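Local coordinates for large exoprotein involved in heme utilization or adhesion (Yersinia kristensenii ATCC 33638, PDB 5E3E) that acts as the toxin of a contact-dependent growth inhibition system, probably as a ribonuclease of the RNase A superfamily, and is bound by its immunity protein CdiI, at residues Ala50-Asp53 with Ser54-Gly58; Asn18-Thr22 with Gly23-Ser27. One frame throughout, in Å; residues are numbered along the deposited sequence.

Interaction 1 of 2, residues Ala50-Asp53 with Ser54-Gly58; sequences AKID and SYLSG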
loop_
_atom_site.group_PDB
_atom_site.type_symbol
_atom_site.label_atom_id
_atom_site.label_comp_id
_atom_site.label_asym_id
_atom_site.label_seq_id
_atom_site.Cartn_x
_atom_site.Cartn_y
_atom_site.Cartn_z
ATOM N N ALA B 50 -3.235 15.528 -12.988
ATOM C CA ALA B 50 -2.100 16.443 -12.797
ATOM C C ALA B 50 -0.917 15.765 -12.111
ATOM O O ALA B 50 0.233 15.913 -12.536
ATOM C CB ALA B 50 -2.543 17.669 -11.995
ATOM N N LYS B 51 -1.215 15.044 -11.035
ATOM C CA LYS B 51 -0.253 14.213 -10.313
ATOM C C LYS B 51 0.374 13.094 -11.203
ATOM O O LYS B 51 1.580 12.823 -11.130
ATOM C CB LYS B 51 -0.988 13.610 -9.120
ATOM C CG LYS B 51 -0.164 12.961 -8.051
ATOM C CD LYS B 51 -1.082 12.449 -6.960
ATOM C CE LYS B 51 -0.330 11.562 -5.993
ATOM N NZ LYS B 51 -1.258 11.066 -4.934
ATOM N N ILE B 52 -0.434 12.453 -12.042
ATOM C CA ILE B 52 0.073 11.430 -12.957
ATOM C C ILE B 52 1.016 12.071 -13.998
ATOM O O ILE B 52 2.076 11.513 -14.336
ATOM C CB ILE B 52 -1.074 10.712 -13.694
ATOM C CG1 ILE B 52 -1.896 9.868 -12.708
ATOM C CG2 ILE B 52 -0.539 9.823 -14.808
ATOM C CD1 ILE B 52 -3.250 9.451 -13.252
ATOM N N ASP B 53 0.602 13.225 -14.507
ATOM C CA ASP B 53 1.373 13.930 -15.550
ATOM C C ASP B 53 2.733 14.352 -15.025
ATOM O O ASP B 53 3.725 14.162 -15.708
ATOM C CB ASP B 53 0.595 15.143 -16.104
ATOM C CG ASP B 53 -0.544 14.743 -17.054
ATOM O OD1 ASP B 53 -0.612 13.565 -17.505
ATOM O OD2 ASP B 53 -1.379 15.631 -17.366
ATOM N N SER B 54 2.783 14.893 -13.812
ATOM C CA SER B 54 4.070 15.238 -13.174
ATOM C C SER B 54 4.917 14.010 -12.922
ATOM O O SER B 54 6.128 14.053 -13.100
ATOM C CB SER B 54 3.855 15.939 -11.831
ATOM O OG SER B 54 3.056 17.096 -12.002
ATOM N N TYR B 55 4.269 12.931 -12.470
ATOM C CA TYR B 55 4.963 11.681 -12.184
ATOM C C TYR B 55 5.647 11.150 -13.450
ATOM O O TYR B 55 6.824 10.806 -13.408
ATOM C CB TYR B 55 4.011 10.643 -11.562
ATOM C CG TYR B 55 4.511 9.209 -11.608
ATOM C CD1 TYR B 55 5.439 8.734 -10.666
ATOM C CD2 TYR B 55 4.069 8.331 -12.580
ATOM C CE1 TYR B 55 5.883 7.433 -10.704
ATOM C CE2 TYR B 55 4.516 7.024 -12.620
ATOM C CZ TYR B 55 5.431 6.588 -11.666
ATOM O OH TYR B 55 5.910 5.298 -11.692
ATOM N N LEU B 56 4.953 11.147 -14.579
ATOM C CA LEU B 56 5.493 10.562 -15.818
ATOM C C LEU B 56 6.639 11.395 -16.422
ATOM O O LEU B 56 7.600 10.854 -16.964
ATOM C CB LEU B 56 4.388 10.408 -16.867
ATOM C CG LEU B 56 3.301 9.396 -16.518
ATOM C CD1 LEU B 56 2.165 9.496 -17.527
ATOM C CD2 LEU B 56 3.854 7.984 -16.445
ATOM N N SER B 57 6.540 12.702 -16.291
ATOM C CA SER B 57 7.505 13.596 -16.943
ATOM C C SER B 57 8.746 13.839 -16.085
ATOM O O SER B 57 9.844 14.052 -16.605
ATOM C CB SER B 57 6.819 14.926 -17.279
ATOM O OG SER B 57 6.576 15.679 -16.100
ATOM N N GLY B 58 8.579 13.833 -14.771
ATOM C CA GLY B 58 9.660 14.242 -13.885
ATOM C C GLY B 58 10.214 13.247 -12.880
ATOM O O GLY B 58 11.264 13.508 -12.305
#
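S54 meets A50 twice, through its amide and its hydroxyl. The backbone bond S54 N to A50 O is 3.0 Å long and nearly straight (165° at the hydrogen), and S54 OG donates to the same oxygen at 3.1 Å from the opposite face of the carbonyl plane. With OG beside the backbone N and anti to the carbonyl carbon (chi1 -57°), the hydroxyl is brought to the A50 carbonyl, one turn earlier. I52 and L56 run side by side, I52 CG2 lying 3.8 Å from L56 CD1, while L56 N binds I52 O at 2.9 Å. Y55 N to K51 O (3.0 Å) and the longer S57 N to D53 O (3.2 Å) continue the i to i+4 series of helix 49-58.

The second shell separates the faces. I52 and Y55 are buried and pack on L64 of strand 63-68; I52 also touches I95, and L56 touches R97. K51 NZ reaches E65 O, Y55 OH donates to K61 O, and the ring makes a cation-pi contact with R97. D53 OD1 accepts from Q49 NE2, one turn earlier. A50, D53 and S54 are exposed, so the chemistry implies an amphipathic helix on whose outer face S54 returns its hydroxyl to the helix backbone.

Interaction 2 of 2, residues Asn18-Thr22 with Gly23-Ser27; sequences NRVST and GNVKS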
loop_
_atom_site.group_PDB
_atom_site.type_symbol
_atom_site.label_atom_id
_atom_site.label_comp_id
_atom_site.label_asym_id
_atom_site.label_seq_id
_atom_site.Cartn_x
_atom_site.Cartn_y
_atom_site.Cartn_z
ATOM N N ASN B 18 -10.162 -15.358 4.883
ATOM C CA ASN B 18 -9.039 -16.254 4.834
ATOM C C ASN B 18 -7.689 -15.513 4.708
ATOM O O ASN B 18 -6.711 -15.893 5.322
ATOM C CB ASN B 18 -9.242 -17.225 3.671
ATOM C CG ASN B 18 -8.199 -18.324 3.654
ATOM O OD1 ASN B 18 -7.313 -18.329 2.810
ATOM N ND2 ASN B 18 -8.217 -19.156 4.664
ATOM N N ARG B 19 -7.644 -14.449 3.925
ATOM C CA ARG B 19 -6.400 -13.677 3.776
ATOM C C ARG B 19 -5.941 -13.049 5.087
ATOM O O ARG B 19 -4.730 -12.955 5.349
ATOM C CB ARG B 19 -6.582 -12.588 2.746
ATOM C CG ARG B 19 -6.847 -13.094 1.348
ATOM C CD ARG B 19 -7.141 -11.923 0.444
ATOM N NE ARG B 19 -7.478 -12.395 -0.887
ATOM C CZ ARG B 19 -7.836 -11.628 -1.913
ATOM N NH1 ARG B 19 -7.886 -10.312 -1.821
ATOM N NH2 ARG B 19 -8.136 -12.201 -3.062
ATOM N N VAL B 20 -6.878 -12.623 5.932
ATOM C CA VAL B 20 -6.504 -11.988 7.193
ATOM C C VAL B 20 -6.327 -12.962 8.354
ATOM O O VAL B 20 -6.111 -12.528 9.481
ATOM C CB VAL B 20 -7.451 -10.865 7.621
ATOM C CG1 VAL B 20 -7.415 -9.754 6.604
ATOM C CG2 VAL B 20 -8.867 -11.364 7.864
ATOM N N SER B 21 -6.462 -14.261 8.130
ATOM C CA SER B 21 -6.206 -15.213 9.223
ATOM C C SER B 21 -5.000 -16.044 8.859
ATOM O O SER B 21 -3.915 -15.863 9.418
ATOM C CB SER B 21 -7.453 -16.047 9.512
ATOM O OG SER B 21 -7.958 -16.611 8.330
ATOM N N THR B 22 -5.172 -16.906 7.880
ATOM C CA THR B 22 -4.068 -17.716 7.330
ATOM C C THR B 22 -2.994 -16.875 6.611
ATOM O O THR B 22 -1.786 -17.146 6.708
ATOM C CB THR B 22 -4.653 -18.740 6.348
ATOM O OG1 THR B 22 -5.684 -19.514 7.026
ATOM C CG2 THR B 22 -3.551 -19.664 5.776
ATOM N N GLY B 23 -3.437 -15.877 5.861
ATOM C CA GLY B 23 -2.509 -14.957 5.191
ATOM C C GLY B 23 -1.857 -14.002 6.160
ATOM O O GLY B 23 -2.005 -14.158 7.393
ATOM N N ASN B 24 -1.095 -13.051 5.614
ATOM C CA ASN B 24 -0.214 -12.203 6.428
ATOM C C ASN B 24 -0.429 -10.683 6.212
ATOM O O ASN B 24 0.513 -9.844 6.364
ATOM C CB ASN B 24 1.226 -12.556 6.164
ATOM C CG ASN B 24 1.608 -12.338 4.722
ATOM O OD1 ASN B 24 0.760 -11.971 3.914
ATOM N ND2 ASN B 24 2.891 -12.548 4.382
ATOM N N VAL B 25 -1.648 -10.345 5.815
ATOM C CA VAL B 25 -2.053 -8.970 5.676
ATOM C C VAL B 25 -2.874 -8.563 6.867
ATOM O O VAL B 25 -3.549 -9.412 7.514
ATOM C CB VAL B 25 -2.869 -8.686 4.375
ATOM C CG1 VAL B 25 -1.963 -8.756 3.162
ATOM C CG2 VAL B 25 -4.078 -9.611 4.263
ATOM N N LYS B 26 -2.851 -7.274 7.169
ATOM C CA LYS B 26 -3.586 -6.768 8.333
ATOM C C LYS B 26 -5.072 -6.666 8.007
ATOM O O LYS B 26 -5.910 -6.628 8.935
ATOM C CB LYS B 26 -3.086 -5.395 8.808
ATOM C CG LYS B 26 -3.513 -4.220 7.969
ATOM C CD LYS B 26 -3.462 -2.934 8.727
ATOM C CE LYS B 26 -4.190 -1.871 7.942
ATOM N NZ LYS B 26 -3.424 -1.499 6.740
ATOM N N SER B 27 -5.359 -6.508 6.719
ATOM C CA SER B 27 -6.730 -6.310 6.219
ATOM C C SER B 27 -6.784 -6.638 4.748
ATOM O O SER B 27 -5.757 -6.693 4.063
ATOM C CB SER B 27 -7.244 -4.894 6.458
ATOM O OG SER B 27 -6.662 -3.945 5.606
#
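A pi-turn from N18 to G23 closes helix 13-19, and the chain passes through G23 into the loop that leads to strand 27-31. The closing geometry is centred on one acceptor: N18 O lies 3.3 Å from S21 N, 3.2 Å from T22 N in a weak bond, and 3.3 Å from G23 N. The last bond, the i+5 to i bond that defines the pi-turn, is also weak, though straight, with 168° at the hydrogen. Three successive amides therefore converge on a single carbonyl, evidence of a backbone winding down rather than continuing as a regular helix. G23 CA comes within 3.0 Å of R19 O, which occupies the place where a side chain would begin, so this approach depends on the bare CA.

Beyond the turn, V25 folds back over the helix end. Its CG1 is anti to the carbonyl carbon (chi1 -71°), which leaves CG2 between the backbone N and the carbonyl carbon, 3.6 Å from R19 O and 4.1 Å from V20 CG1. The V25 methyl thus bridges a carbonyl and a neighbouring valine. V20, itself buried, packs on V78 and A28 of the sheet.

Polar partners outside the two segments hold the loop. R80 gathers S21 O, G23 O and V25 O with its guanidinium, and R19 NH2 reaches R7 O. CdiI meets the loop at N24-K26: K26 NZ forms a salt bridge with D74 of CdiI and a hydrogen bond to C75 O of CdiI, while N24 ND2 bonds E23 of CdiI. Residues 24-26 therefore present part of the toxin's surface to its immunity protein. At the start of the strand, V20 CG1 lies 3.5 Å from S27 CA, the closest approach of that methyl to residues 23-27.

Interactions 1 and 2 are both local, formed between residues close in sequence, but they lie on opposite sides of the chain's centre: their own centres are 34 Å apart and their nearest atoms about 17 Å, so they do not touch. Residues 18-27 come first along the chain, closing one helix and entering strand 27-31; residues 50-58 form a later helix against strands 63-68 and 86-97. Strand 75-79 pairs with both 27-31 and 86-97, so the antiparallel sheet connects the two regions. Their surroundings differ: CdiI contacts 23-27 but not 50-58. The sodium ion is bound by S70, T89 and N90, residues belonging to neither interaction.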